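NAD-dependent epimerase/dehydratase (Methylobacillus flagellatus KT, PDB 3GPI) is of unknown function but, as a member of the NAD-dependent epimerase/dehydratase family, probably binds a dinucleotide cofactor on a Rossmann fold and may act as an oxidoreductase. Local coordinates at residues D122-P127 with N251-A256; A191-Y196 with R208-T213; E116-L121 with N179-R184; L101-F106 with Q199-A204. All blocks are in the same frame, centred on the assembly; numbering follows the deposited sequence.

Contact 2 is the buried one: helix 187-201 meets strand 209-212 through rings and methyls, with no hydrogen bond between its two segments. Contact 4 uses the last turn or so of the same helix against strand 103-109 of the same sheet, but there an arginine and a backbone carbonyl do the work in a partly buried place. Contact 1 touches contact 2 directly, E123 accepting from the I211 backbone N; its own link is ionic and water-mediated. Contact 3 is at the surface, about 30 Å from contact 4 between centres, and rests on one indole-carboxylate bond.

Contact 1 of 4, residues D122-P127 with N251-A256; sequences DEDTPP and NARLLA
R253, extended from CG to NE, and E123 run alongside one another, pointing opposite ways, their guanidinium and carboxylate planes 77° apart. R253 NH1 donates to E123 OE1 at 3.1 Å, meeting it from above the carboxylate while the oxygen stays near the guanidinium plane. D124 instead crosses the arginine at about a right angle, and D124 OD1 takes R253 NH2 at 3.1 Å on the syn side and R253 NH1 at 3.2 Å from above. The acids are presented by a type I turn from D122 to T125, which follows strand 120-121 and includes an Asx turn, D122 OD1 accepting from D124 N at 2.9 Å. The E123 chain is bent at chi2 (82°), which carries its carboxylate inward, where OE2 takes the I211 backbone N of strand 209-212. Two waters join the same carboxylate to the first turn of helix 252-256: E123 OE1 to R253 N, and OE2 to L254 N. A leucine replacing R253 would probably leave both carboxylates without their shared cation.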
loop_
_atom_site.group_PDB
_atom_site.type_symbol
_atom_site.label_atom_id
_atom_site.label_comp_id
_atom_site.label_asym_id
_atom_site.label_seq_id
_atom_site.Cartn_x
_atom_site.Cartn_y
_atom_site.Cartn_z
ATOM N N ASP A 122 11.086 12.420 -2.480
ATOM C CA ASP A 122 11.480 11.097 -2.045
ATOM C C ASP A 122 11.532 10.991 -0.523
ATOM O O ASP A 122 10.978 11.827 0.182
ATOM C CB ASP A 122 12.770 10.673 -2.729
ATOM C CG ASP A 122 13.956 11.486 -2.303
ATOM O OD1 ASP A 122 13.908 12.168 -1.239
ATOM O OD2 ASP A 122 14.957 11.419 -3.065
ATOM N N GLU A 123 12.109 9.909 0.005
ATOM C CA GLU A 123 12.084 9.675 1.450
ATOM C C GLU A 123 12.840 10.737 2.239
ATOM O O GLU A 123 12.587 10.898 3.448
ATOM C CB GLU A 123 12.669 8.285 1.792
ATOM C CG GLU A 123 11.933 7.062 1.157
ATOM C CD GLU A 123 12.343 6.780 -0.310
ATOM O OE1 GLU A 123 13.157 7.509 -0.939
ATOM O OE2 GLU A 123 11.824 5.806 -0.899
ATOM N N ASP A 124 13.731 11.456 1.559
ATOM C CA ASP A 124 14.489 12.522 2.230
ATOM C C ASP A 124 13.678 13.796 2.415
ATOM O O ASP A 124 14.030 14.654 3.222
ATOM C CB ASP A 124 15.752 12.864 1.443
ATOM C CG ASP A 124 16.728 11.702 1.321
ATOM O OD1 ASP A 124 16.693 10.745 2.119
ATOM O OD2 ASP A 124 17.577 11.794 0.410
ATOM N N THR A 125 12.594 13.926 1.664
ATOM C CA THR A 125 11.734 15.110 1.732
ATOM C C THR A 125 10.838 15.055 2.979
ATOM O O THR A 125 10.057 14.096 3.146
ATOM C CB THR A 125 10.768 15.128 0.504
ATOM O OG1 THR A 125 11.516 14.939 -0.707
ATOM C CG2 THR A 125 9.984 16.472 0.475
ATOM N N PRO A 126 10.893 16.065 3.872
ATOM C CA PRO A 126 9.986 15.971 5.005
ATOM C C PRO A 126 8.526 16.123 4.570
ATOM O O PRO A 126 8.213 17.068 3.859
ATOM C CB PRO A 126 10.403 17.153 5.916
ATOM C CG PRO A 126 11.765 17.547 5.432
ATOM C CD PRO A 126 11.811 17.221 3.980
ATOM N N PRO A 127 7.646 15.192 4.977
ATOM C CA PRO A 127 6.241 15.318 4.603
ATOM C C PRO A 127 5.548 16.428 5.404
ATOM O O PRO A 127 5.757 16.556 6.615
ATOM C CB PRO A 127 5.640 13.952 4.976
ATOM C CG PRO A 127 6.542 13.429 6.051
ATOM C CD PRO A 127 7.911 13.917 5.673
ATOM N N ASN A 251 10.581 6.514 -6.851
ATOM C CA ASN A 251 10.830 5.194 -6.289
ATOM C C ASN A 251 12.286 4.760 -6.370
ATOM O O ASN A 251 12.573 3.568 -6.396
ATOM C CB ASN A 251 9.938 4.158 -6.988
ATOM C CG ASN A 251 10.302 3.904 -8.454
ATOM O OD1 ASN A 251 11.193 4.527 -9.046
ATOM N ND2 ASN A 251 9.598 2.949 -9.051
ATOM N N ALA A 252 13.210 5.716 -6.354
ATOM C CA ALA A 252 14.620 5.396 -6.476
ATOM C C ALA A 252 15.096 4.378 -5.436
ATOM O O ALA A 252 15.875 3.471 -5.771
ATOM C CB ALA A 252 15.454 6.705 -6.342
ATOM N N ARG A 253 14.713 4.580 -4.183
ATOM C CA ARG A 253 15.135 3.655 -3.107
ATOM C C ARG A 253 14.559 2.241 -3.320
ATOM O O ARG A 253 15.253 1.242 -3.199
ATOM C CB ARG A 253 14.760 4.203 -1.719
ATOM C CG ARG A 253 15.769 5.189 -1.083
ATOM C CD ARG A 253 15.439 5.303 0.397
ATOM N NE ARG A 253 16.478 5.983 1.156
ATOM C CZ ARG A 253 16.621 7.306 1.210
ATOM N NH1 ARG A 253 15.804 8.123 0.532
ATOM N NH2 ARG A 253 17.594 7.816 1.936
ATOM N N LEU A 254 13.291 2.134 -3.719
ATOM C CA LEU A 254 12.721 0.826 -4.009
ATOM C C LEU A 254 13.506 0.144 -5.134
ATOM O O LEU A 254 13.859 -1.035 -5.029
ATOM C CB LEU A 254 11.222 1.010 -4.357
ATOM C CG LEU A 254 10.459 -0.213 -4.850
ATOM C CD1 LEU A 254 8.957 -0.048 -4.578
ATOM C CD2 LEU A 254 10.709 -0.374 -6.361
ATOM N N LEU A 255 13.850 0.874 -6.194
ATOM C CA LEU A 255 14.620 0.283 -7.281
ATOM C C LEU A 255 16.017 -0.138 -6.772
ATOM O O LEU A 255 16.494 -1.221 -7.157
ATOM C CB LEU A 255 14.754 1.243 -8.470
ATOM C CG LEU A 255 13.423 1.505 -9.202
ATOM C CD1 LEU A 255 13.615 2.453 -10.335
ATOM C CD2 LEU A 255 12.832 0.202 -9.731
ATOM N N ALA A 256 16.627 0.683 -5.921
ATOM C CA ALA A 256 17.987 0.389 -5.404
ATOM C C ALA A 256 18.019 -0.818 -4.478
ATOM O O ALA A 256 19.088 -1.397 -4.240
ATOM C CB ALA A 256 18.583 1.627 -4.721
HETATM O O HOH W 1 11.420 4.320 -3.170
HETATM O O HOH W 2 13.113 7.033 -3.573
#

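Contact 2 of 4, residues A191-Y196 with R208-T213; sequences AAFIAY and RLYIVT
F193 points the rim of its ring at the flat of Y210, with F193 CZ poised 3.8 Å above the plane and over the centre of the tyrosine ring. This T-shaped pair belongs to the helix-on-sheet packing of the Rossmann-type fold, where helix 187-201 lies against the sheet and strand 209-212 runs parallel to strand 149-158. The ring planes stand at 87° and the centroids are 5.2 Å apart. With CG anti to the backbone N (chi1 179°), the phenylalanine extends off the helix toward the strand. Y210 and V212, two residues apart, both direct their side chains at it, while I211 between them faces away. An alanine in place of F193 would probably open a gap between the helix and Y210 and V212, and leave Y259 without its edge-to-face partner. L254 of helix 252-256 closes in on both F193 and V212. Nearer the helix, V212 CG2 lies oblique to the F193 ring, 3.9 Å from F193 CD2.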
loop_
_atom_site.group_PDB
_atom_site.type_symbol
_atom_site.label_atom_id
_atom_site.label_comp_id
_atom_site.label_asym_id
_atom_site.label_seq_id
_atom_site.Cartn_x
_atom_site.Cartn_y
_atom_site.Cartn_z
ATOM N N ALA A 191 2.490 -6.031 -2.622
ATOM C CA ALA A 191 2.630 -7.252 -1.868
ATOM C C ALA A 191 3.976 -7.909 -2.121
ATOM O O ALA A 191 4.616 -8.365 -1.161
ATOM C CB ALA A 191 1.508 -8.222 -2.269
ATOM N N ALA A 192 4.366 -7.994 -3.386
ATOM C CA ALA A 192 5.621 -8.673 -3.720
ATOM C C ALA A 192 6.815 -7.896 -3.193
ATOM O O ALA A 192 7.821 -8.488 -2.821
ATOM C CB ALA A 192 5.745 -8.880 -5.217
ATOM N N PHE A 193 6.738 -6.569 -3.124
ATOM C CA PHE A 193 7.867 -5.815 -2.563
ATOM C C PHE A 193 7.986 -6.103 -1.070
ATOM O O PHE A 193 9.100 -6.300 -0.539
ATOM C CB PHE A 193 7.675 -4.311 -2.808
ATOM C CG PHE A 193 8.788 -3.462 -2.224
ATOM C CD1 PHE A 193 10.089 -3.660 -2.601
ATOM C CD2 PHE A 193 8.494 -2.440 -1.334
ATOM C CE1 PHE A 193 11.113 -2.881 -2.089
ATOM C CE2 PHE A 193 9.511 -1.647 -0.790
ATOM C CZ PHE A 193 10.812 -1.873 -1.174
ATOM N N ILE A 194 6.874 -6.148 -0.356
ATOM C CA ILE A 194 6.958 -6.518 1.068
ATOM C C ILE A 194 7.499 -7.936 1.249
ATOM O O ILE A 194 8.381 -8.168 2.087
ATOM C CB ILE A 194 5.613 -6.411 1.771
ATOM C CG1 ILE A 194 5.113 -4.965 1.698
ATOM C CG2 ILE A 194 5.723 -6.908 3.210
ATOM C CD1 ILE A 194 3.683 -4.800 2.142
ATOM N N ALA A 195 7.057 -8.880 0.413
ATOM C CA ALA A 195 7.616 -10.240 0.486
ATOM C C ALA A 195 9.080 -10.239 0.178
ATOM O O ALA A 195 9.847 -10.985 0.827
ATOM C CB ALA A 195 6.883 -11.197 -0.456
ATOM N N TYR A 196 9.500 -9.413 -0.775
ATOM C CA TYR A 196 10.921 -9.320 -1.106
ATOM C C TYR A 196 11.710 -8.784 0.092
ATOM O O TYR A 196 12.794 -9.336 0.442
ATOM C CB TYR A 196 11.114 -8.435 -2.335
ATOM C CG TYR A 196 12.534 -8.125 -2.708
ATOM C CD1 TYR A 196 13.300 -9.074 -3.383
ATOM C CD2 TYR A 196 13.087 -6.865 -2.450
ATOM C CE1 TYR A 196 14.573 -8.788 -3.768
ATOM C CE2 TYR A 196 14.411 -6.577 -2.825
ATOM C CZ TYR A 196 15.121 -7.553 -3.492
ATOM O OH TYR A 196 16.429 -7.277 -3.878
ATOM N N ARG A 208 14.704 2.135 6.834
ATOM C CA ARG A 208 13.586 2.443 7.707
ATOM C C ARG A 208 12.345 2.997 6.991
ATOM O O ARG A 208 11.287 3.015 7.581
ATOM C CB ARG A 208 14.002 3.315 8.902
ATOM C CG ARG A 208 14.747 2.474 9.955
ATOM C CD ARG A 208 15.053 3.227 11.219
ATOM N NE ARG A 208 13.882 3.502 12.046
ATOM C CZ ARG A 208 13.371 2.656 12.939
ATOM N NH1 ARG A 208 13.923 1.467 13.110
ATOM N NH2 ARG A 208 12.277 2.992 13.630
ATOM N N LEU A 209 12.499 3.425 5.746
ATOM C CA LEU A 209 11.415 4.078 5.002
ATOM C C LEU A 209 11.606 3.910 3.520
ATOM O O LEU A 209 12.665 4.176 2.993
ATOM C CB LEU A 209 11.427 5.579 5.366
ATOM C CG LEU A 209 10.440 6.495 4.637
ATOM C CD1 LEU A 209 8.991 6.149 4.917
ATOM C CD2 LEU A 209 10.689 7.988 5.035
ATOM N N TYR A 210 10.519 3.504 2.841
ATOM C CA TYR A 210 10.473 3.514 1.364
ATOM C C TYR A 210 9.181 4.115 0.930
ATOM O O TYR A 210 8.127 3.864 1.538
ATOM C CB TYR A 210 10.435 2.098 0.767
ATOM C CG TYR A 210 11.654 1.224 1.007
ATOM C CD1 TYR A 210 12.720 1.210 0.108
ATOM C CD2 TYR A 210 11.731 0.430 2.139
ATOM C CE1 TYR A 210 13.836 0.389 0.341
ATOM C CE2 TYR A 210 12.847 -0.397 2.377
ATOM C CZ TYR A 210 13.875 -0.400 1.472
ATOM O OH TYR A 210 14.946 -1.222 1.790
ATOM N N ILE A 211 9.262 4.853 -0.163
ATOM C CA ILE A 211 8.087 5.191 -0.955
ATOM C C ILE A 211 7.851 3.999 -1.897
ATOM O O ILE A 211 8.760 3.546 -2.608
ATOM C CB ILE A 211 8.321 6.473 -1.764
ATOM C CG1 ILE A 211 8.393 7.651 -0.786
ATOM C CG2 ILE A 211 7.102 6.716 -2.720
ATOM C CD1 ILE A 211 8.709 9.013 -1.431
ATOM N N VAL A 212 6.636 3.456 -1.881
ATOM C CA VAL A 212 6.283 2.307 -2.721
ATOM C C VAL A 212 5.379 2.824 -3.816
ATOM O O VAL A 212 4.191 3.080 -3.582
ATOM C CB VAL A 212 5.611 1.215 -1.864
ATOM C CG1 VAL A 212 5.410 -0.040 -2.701
ATOM C CG2 VAL A 212 6.520 0.815 -0.713
ATOM N N THR A 213 5.970 2.992 -4.989
ATOM C CA THR A 213 5.284 3.601 -6.143
ATOM C C THR A 213 5.970 3.124 -7.414
ATOM O O THR A 213 7.105 2.646 -7.355
ATOM C CB THR A 213 5.233 5.143 -5.997
ATOM O OG1 THR A 213 4.263 5.700 -6.889
ATOM C CG2 THR A 213 6.604 5.775 -6.243
#

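Contact 3 of 4, residues E116-L121 with N179-R184. With EDO (1,2-ethanediol), chain C; EDO (1,2-ethanediol), chain B.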
loop_
_atom_site.group_PDB
_atom_site.type_symbol
_atom_site.label_atom_id
_atom_site.label_comp_id
_atom_site.label_asym_id
_atom_site.label_seq_id
_atom_site.Cartn_x
_atom_site.Cartn_y
_atom_site.Cartn_z
ATOM N N GLU A 116 1.976 20.422 -2.358
ATOM C CA GLU A 116 1.740 20.328 -3.787
ATOM C C GLU A 116 2.879 21.030 -4.488
ATOM O O GLU A 116 3.095 22.251 -4.329
ATOM C CB GLU A 116 0.388 20.952 -4.149
ATOM C CG GLU A 116 -0.750 20.307 -3.452
ATOM C CD GLU A 116 -2.057 20.500 -4.171
ATOM O OE1 GLU A 116 -2.925 21.174 -3.590
ATOM O OE2 GLU A 116 -2.228 20.004 -5.300
ATOM N N VAL A 117 3.661 20.261 -5.215
ATOM C CA VAL A 117 4.859 20.776 -5.839
ATOM C C VAL A 117 5.053 20.132 -7.178
ATOM O O VAL A 117 4.765 18.935 -7.360
ATOM C CB VAL A 117 6.131 20.554 -4.970
ATOM C CG1 VAL A 117 6.156 21.482 -3.784
ATOM C CG2 VAL A 117 6.231 19.106 -4.502
ATOM N N GLU A 118 5.574 20.914 -8.122
ATOM C CA GLU A 118 5.892 20.394 -9.442
ATOM C C GLU A 118 7.338 19.901 -9.416
ATOM O O GLU A 118 8.218 20.381 -10.153
ATOM C CB GLU A 118 5.688 21.486 -10.498
ATOM C CG GLU A 118 4.223 21.877 -10.695
ATOM C CD GLU A 118 3.381 20.726 -11.222
ATOM O OE1 GLU A 118 3.759 20.106 -12.244
ATOM O OE2 GLU A 118 2.346 20.429 -10.594
ATOM N N GLU A 119 7.557 18.920 -8.550
ATOM C CA GLU A 119 8.869 18.419 -8.223
ATOM C C GLU A 119 8.713 16.942 -7.899
ATOM O O GLU A 119 7.588 16.452 -7.624
ATOM C CB GLU A 119 9.420 19.099 -6.961
ATOM C CG GLU A 119 9.758 20.592 -7.081
ATOM C CD GLU A 119 10.469 21.121 -5.837
ATOM O OE1 GLU A 119 10.017 20.831 -4.698
ATOM O OE2 GLU A 119 11.483 21.832 -6.002
ATOM N N TRP A 120 9.849 16.253 -7.926
ATOM C CA TRP A 120 9.949 14.876 -7.451
ATOM C C TRP A 120 10.314 14.861 -5.985
ATOM O O TRP A 120 11.315 15.469 -5.594
ATOM C CB TRP A 120 11.050 14.165 -8.185
ATOM C CG TRP A 120 10.768 13.949 -9.631
ATOM C CD1 TRP A 120 11.041 14.799 -10.666
ATOM C CD2 TRP A 120 10.185 12.785 -10.210
ATOM N NE1 TRP A 120 10.669 14.222 -11.862
ATOM C CE2 TRP A 120 10.132 12.984 -11.604
ATOM C CE3 TRP A 120 9.678 11.592 -9.670
ATOM C CZ2 TRP A 120 9.610 12.025 -12.474
ATOM C CZ3 TRP A 120 9.162 10.657 -10.515
ATOM C CH2 TRP A 120 9.156 10.856 -11.915
ATOM N N LEU A 121 9.524 14.168 -5.173
ATOM C CA LEU A 121 9.800 13.999 -3.752
ATOM C C LEU A 121 10.254 12.578 -3.496
ATOM O O LEU A 121 9.832 11.651 -4.190
ATOM C CB LEU A 121 8.539 14.234 -2.908
ATOM C CG LEU A 121 7.805 15.542 -3.183
ATOM C CD1 LEU A 121 6.673 15.733 -2.201
ATOM C CD2 LEU A 121 8.798 16.685 -3.180
ATOM N N ASN A 179 -5.998 19.019 -13.446
ATOM C CA ASN A 179 -5.167 17.958 -14.027
ATOM C C ASN A 179 -3.905 17.718 -13.200
ATOM O O ASN A 179 -2.816 18.107 -13.592
ATOM C CB ASN A 179 -4.850 18.343 -15.484
ATOM C CG ASN A 179 -4.162 17.251 -16.232
ATOM O OD1 ASN A 179 -4.217 16.082 -15.809
ATOM N ND2 ASN A 179 -3.532 17.576 -17.341
ATOM N N ALA A 180 -4.092 17.062 -12.055
ATOM C CA ALA A 180 -3.023 16.869 -11.070
ATOM C C ALA A 180 -2.196 15.625 -11.362
ATOM O O ALA A 180 -2.673 14.682 -11.974
ATOM C CB ALA A 180 -3.652 16.770 -9.709
ATOM N N TRP A 181 -0.953 15.622 -10.898
ATOM C CA TRP A 181 -0.135 14.415 -10.925
ATOM C C TRP A 181 -0.750 13.274 -10.134
ATOM O O TRP A 181 -1.372 13.471 -9.085
ATOM C CB TRP A 181 1.243 14.723 -10.339
ATOM C CG TRP A 181 2.033 15.589 -11.245
ATOM C CD1 TRP A 181 2.186 16.958 -11.151
ATOM C CD2 TRP A 181 2.724 15.185 -12.420
ATOM N NE1 TRP A 181 2.969 17.407 -12.179
ATOM C CE2 TRP A 181 3.322 16.348 -12.979
ATOM C CE3 TRP A 181 2.953 13.936 -13.036
ATOM C CZ2 TRP A 181 4.095 16.306 -14.149
ATOM C CZ3 TRP A 181 3.739 13.896 -14.199
ATOM C CH2 TRP A 181 4.301 15.072 -14.734
ATOM N N THR A 182 -0.602 12.061 -10.673
ATOM C CA THR A 182 -1.075 10.860 -9.987
ATOM C C THR A 182 0.058 9.843 -9.915
ATOM O O THR A 182 0.826 9.669 -10.897
ATOM C CB THR A 182 -2.328 10.244 -10.692
ATOM O OG1 THR A 182 -2.009 9.854 -12.046
ATOM C CG2 THR A 182 -3.498 11.229 -10.701
ATOM N N ASN A 183 0.115 9.165 -8.770
ATOM C CA ASN A 183 1.161 8.187 -8.444
ATOM C C ASN A 183 0.450 6.924 -8.060
ATOM O O ASN A 183 -0.573 6.947 -7.371
ATOM C CB ASN A 183 1.996 8.669 -7.279
ATOM C CG ASN A 183 2.711 9.974 -7.569
ATOM O OD1 ASN A 183 3.776 9.996 -8.174
ATOM N ND2 ASN A 183 2.102 11.076 -7.153
ATOM N N ARG A 184 1.000 5.805 -8.499
ATOM C CA ARG A 184 0.309 4.506 -8.262
ATOM C C ARG A 184 1.250 3.338 -7.999
ATOM O O ARG A 184 2.429 3.382 -8.347
ATOM C CB ARG A 184 -0.567 4.109 -9.474
ATOM C CG ARG A 184 0.268 3.755 -10.719
ATOM C CD ARG A 184 -0.485 3.712 -12.076
ATOM N NE ARG A 184 -1.323 4.899 -12.099
ATOM C CZ ARG A 184 -0.854 6.130 -12.140
ATOM N NH1 ARG A 184 0.411 6.383 -12.446
ATOM N NH2 ARG A 184 -1.686 7.115 -11.922
HETATM C C1 EDO C . -1.359 10.537 -6.586
HETATM O O1 EDO C . -2.312 9.654 -7.110
HETATM C C2 EDO C . -0.653 9.924 -5.425
HETATM O O2 EDO C . 0.109 10.832 -4.684
HETATM C C1 EDO B . -4.513 5.235 -10.036
HETATM O O1 EDO B . -3.975 4.485 -11.071
HETATM C C2 EDO B . -3.715 6.489 -10.148
HETATM O O2 EDO B . -4.641 7.469 -10.527
#
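The indole of W181 meets the carboxylate of E118 at its edge, the two planes 34° apart and the side chains crossing at about a right angle. W181 NE1 donates to E118 OE1 at 2.8 Å, nearly straight at 169°; the oxygen lies in the ring plane and receives the bond on its syn side, though tilted from the carboxylate plane. The E118 chain is bent at chi2 (-63°), which swings the carboxylate round to the indole from a backbone that forms an inverse gamma turn. V243, P219 and K248 also touch the W181 side chain. Both segments flank strand 248-249: strand 120-121 pairs with it in a small parallel sheet, while strand 181-186 belongs to the main mixed sheet of the Rossmann-type fold. Beyond W181, a 1,2-ethanediol molecule, probably from the crystallisation liquor, gives its O1 to the N183 backbone O at 3.2 Å and takes a weak bond from N183 ND2; a second, near R184, is too close to NH2 in the model for its bonds to be relied on.

Contact 4 of 4, residues L101-F106 with Q199-A204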
loop_
_atom_site.group_PDB
_atom_site.type_symbol
_atom_site.label_atom_id
_atom_site.label_comp_id
_atom_site.label_asym_id
_atom_site.label_seq_id
_atom_site.Cartn_x
_atom_site.Cartn_y
_atom_site.Cartn_z
ATOM N N LEU A 101 9.437 -10.881 18.195
ATOM C CA LEU A 101 9.283 -9.950 17.089
ATOM C C LEU A 101 10.620 -9.335 16.674
ATOM O O LEU A 101 11.328 -8.736 17.495
ATOM C CB LEU A 101 8.282 -8.875 17.531
ATOM C CG LEU A 101 7.774 -7.885 16.482
ATOM C CD1 LEU A 101 7.024 -8.675 15.434
ATOM C CD2 LEU A 101 6.827 -6.871 17.154
ATOM N N GLN A 102 10.962 -9.488 15.398
ATOM C CA GLN A 102 12.232 -8.995 14.858
ATOM C C GLN A 102 12.060 -7.780 13.955
ATOM O O GLN A 102 13.006 -7.028 13.745
ATOM C CB GLN A 102 12.917 -10.093 14.053
ATOM C CG GLN A 102 13.381 -11.269 14.914
ATOM C CD GLN A 102 13.852 -12.440 14.075
ATOM O OE1 GLN A 102 13.314 -12.706 12.987
ATOM N NE2 GLN A 102 14.828 -13.182 14.596
ATOM N N HIS A 103 10.883 -7.595 13.375
ATOM C CA HIS A 103 10.690 -6.484 12.465
ATOM C C HIS A 103 9.226 -6.187 12.316
ATOM O O HIS A 103 8.388 -7.081 12.310
ATOM C CB HIS A 103 11.283 -6.769 11.073
ATOM C CG HIS A 103 11.789 -5.534 10.384
ATOM N ND1 HIS A 103 12.935 -4.878 10.768
ATOM C CD2 HIS A 103 11.248 -4.785 9.394
ATOM C CE1 HIS A 103 13.124 -3.824 9.994
ATOM N NE2 HIS A 103 12.109 -3.741 9.156
ATOM N N VAL A 104 8.927 -4.893 12.187
ATOM C CA VAL A 104 7.587 -4.433 11.849
ATOM C C VAL A 104 7.597 -3.745 10.487
ATOM O O VAL A 104 8.355 -2.812 10.275
ATOM C CB VAL A 104 7.070 -3.443 12.874
ATOM C CG1 VAL A 104 5.685 -2.951 12.465
ATOM C CG2 VAL A 104 7.022 -4.076 14.242
ATOM N N PHE A 105 6.782 -4.215 9.544
ATOM C CA PHE A 105 6.548 -3.507 8.282
ATOM C C PHE A 105 5.229 -2.779 8.404
ATOM O O PHE A 105 4.184 -3.410 8.665
ATOM C CB PHE A 105 6.521 -4.473 7.093
ATOM C CG PHE A 105 7.836 -5.127 6.810
ATOM C CD1 PHE A 105 8.777 -4.471 6.033
ATOM C CD2 PHE A 105 8.181 -6.369 7.362
ATOM C CE1 PHE A 105 9.993 -5.051 5.758
ATOM C CE2 PHE A 105 9.422 -6.952 7.083
ATOM C CZ PHE A 105 10.326 -6.301 6.293
ATOM N N PHE A 106 5.254 -1.446 8.247
ATOM C CA PHE A 106 4.050 -0.678 8.446
ATOM C C PHE A 106 3.651 -0.048 7.125
ATOM O O PHE A 106 4.463 0.698 6.533
ATOM C CB PHE A 106 4.330 0.388 9.512
ATOM C CG PHE A 106 3.196 1.340 9.741
ATOM C CD1 PHE A 106 2.114 0.986 10.534
ATOM C CD2 PHE A 106 3.218 2.600 9.160
ATOM C CE1 PHE A 106 1.031 1.874 10.735
ATOM C CE2 PHE A 106 2.160 3.499 9.357
ATOM C CZ PHE A 106 1.072 3.141 10.131
ATOM N N GLN A 199 12.141 -11.528 2.559
ATOM C CA GLN A 199 13.189 -12.466 2.120
ATOM C C GLN A 199 14.592 -11.895 2.345
ATOM O O GLN A 199 15.520 -12.648 2.689
ATOM C CB GLN A 199 12.979 -12.862 0.666
ATOM C CG GLN A 199 13.990 -13.886 0.168
ATOM C CD GLN A 199 13.794 -14.221 -1.290
ATOM O OE1 GLN A 199 14.102 -13.409 -2.170
ATOM N NE2 GLN A 199 13.288 -15.423 -1.560
ATOM N N GLN A 200 14.740 -10.577 2.203
ATOM C CA GLN A 200 16.019 -9.895 2.327
ATOM C C GLN A 200 16.368 -9.598 3.794
ATOM O O GLN A 200 17.571 -9.452 4.112
ATOM C CB GLN A 200 16.003 -8.565 1.527
ATOM C CG GLN A 200 15.860 -8.739 -0.000
ATOM C CD GLN A 200 17.180 -8.855 -0.737
ATOM O OE1 GLN A 200 17.423 -9.822 -1.483
ATOM N NE2 GLN A 200 18.027 -7.858 -0.562
ATOM N N ARG A 201 15.365 -9.483 4.678
ATOM C CA ARG A 201 15.510 -8.889 6.044
ATOM C C ARG A 201 16.654 -9.526 6.812
ATOM O O ARG A 201 17.426 -8.815 7.469
ATOM C CB ARG A 201 14.172 -8.918 6.856
ATOM C CG ARG A 201 14.222 -8.718 8.418
ATOM C CD ARG A 201 14.778 -7.361 8.949
ATOM N NE ARG A 201 14.771 -7.301 10.416
ATOM C CZ ARG A 201 15.646 -7.902 11.224
ATOM N NH1 ARG A 201 16.635 -8.650 10.724
ATOM N NH2 ARG A 201 15.531 -7.761 12.541
ATOM N N SER A 202 16.785 -10.840 6.692
ATOM C CA SER A 202 17.799 -11.550 7.476
ATOM C C SER A 202 19.240 -11.228 7.094
ATOM O O SER A 202 20.141 -11.452 7.903
ATOM C CB SER A 202 17.571 -13.053 7.380
ATOM O OG SER A 202 16.248 -13.363 7.810
ATOM N N HIS A 203 19.449 -10.682 5.894
ATOM C CA HIS A 203 20.773 -10.585 5.244
ATOM C C HIS A 203 21.127 -9.230 4.653
ATOM O O HIS A 203 22.252 -8.761 4.797
ATOM C CB HIS A 203 20.838 -11.632 4.146
ATOM C CG HIS A 203 20.577 -13.000 4.654
ATOM N ND1 HIS A 203 21.365 -13.589 5.622
ATOM C CD2 HIS A 203 19.577 -13.874 4.397
ATOM C CE1 HIS A 203 20.877 -14.780 5.914
ATOM N NE2 HIS A 203 19.794 -14.980 5.183
ATOM N N ALA A 204 20.189 -8.639 3.900
ATOM C CA ALA A 204 20.298 -7.254 3.460
ATOM C C ALA A 204 19.265 -6.524 4.287
ATOM O O ALA A 204 18.061 -6.595 3.986
ATOM C CB ALA A 204 20.005 -7.139 1.940
#
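R201 packs closely against H103, laying its CD over one face of the imidazole, 3.9 Å from the ring centroid and offset toward the rim, in a CH-pi contact. The guanidinium stands nearly upright to that ring, at 83°, and reaches the Q102 carbonyl just before strand 103-109. The arginine chain leaves the helix with CG anti to the backbone N (chi1 163°) and bends at chi2, which brings the group down to the Q102 backbone. There R201 NH2 donates to Q102 O at 2.9 Å, an angled bond of 151° that reaches the oxygen from above the carbonyl plane. R201 NE lies 3.1 Å from H103 ND1. The imidazole is held by S148 OG at ND1 and T150 OG1 at NE2. The looser side is that of Q102, an exposed residue whose CB comes only within 3.8 Å of R201 NH2. P206 touches both H103 and R201. In the Rossmann-type fold this contact ties the last turn or so of helix 187-201 to the beginning of strand 103-109, which lies between parallel strands 66-69 and 149-158, while F105 further along that strand packs on L197 and I198 of the same helix.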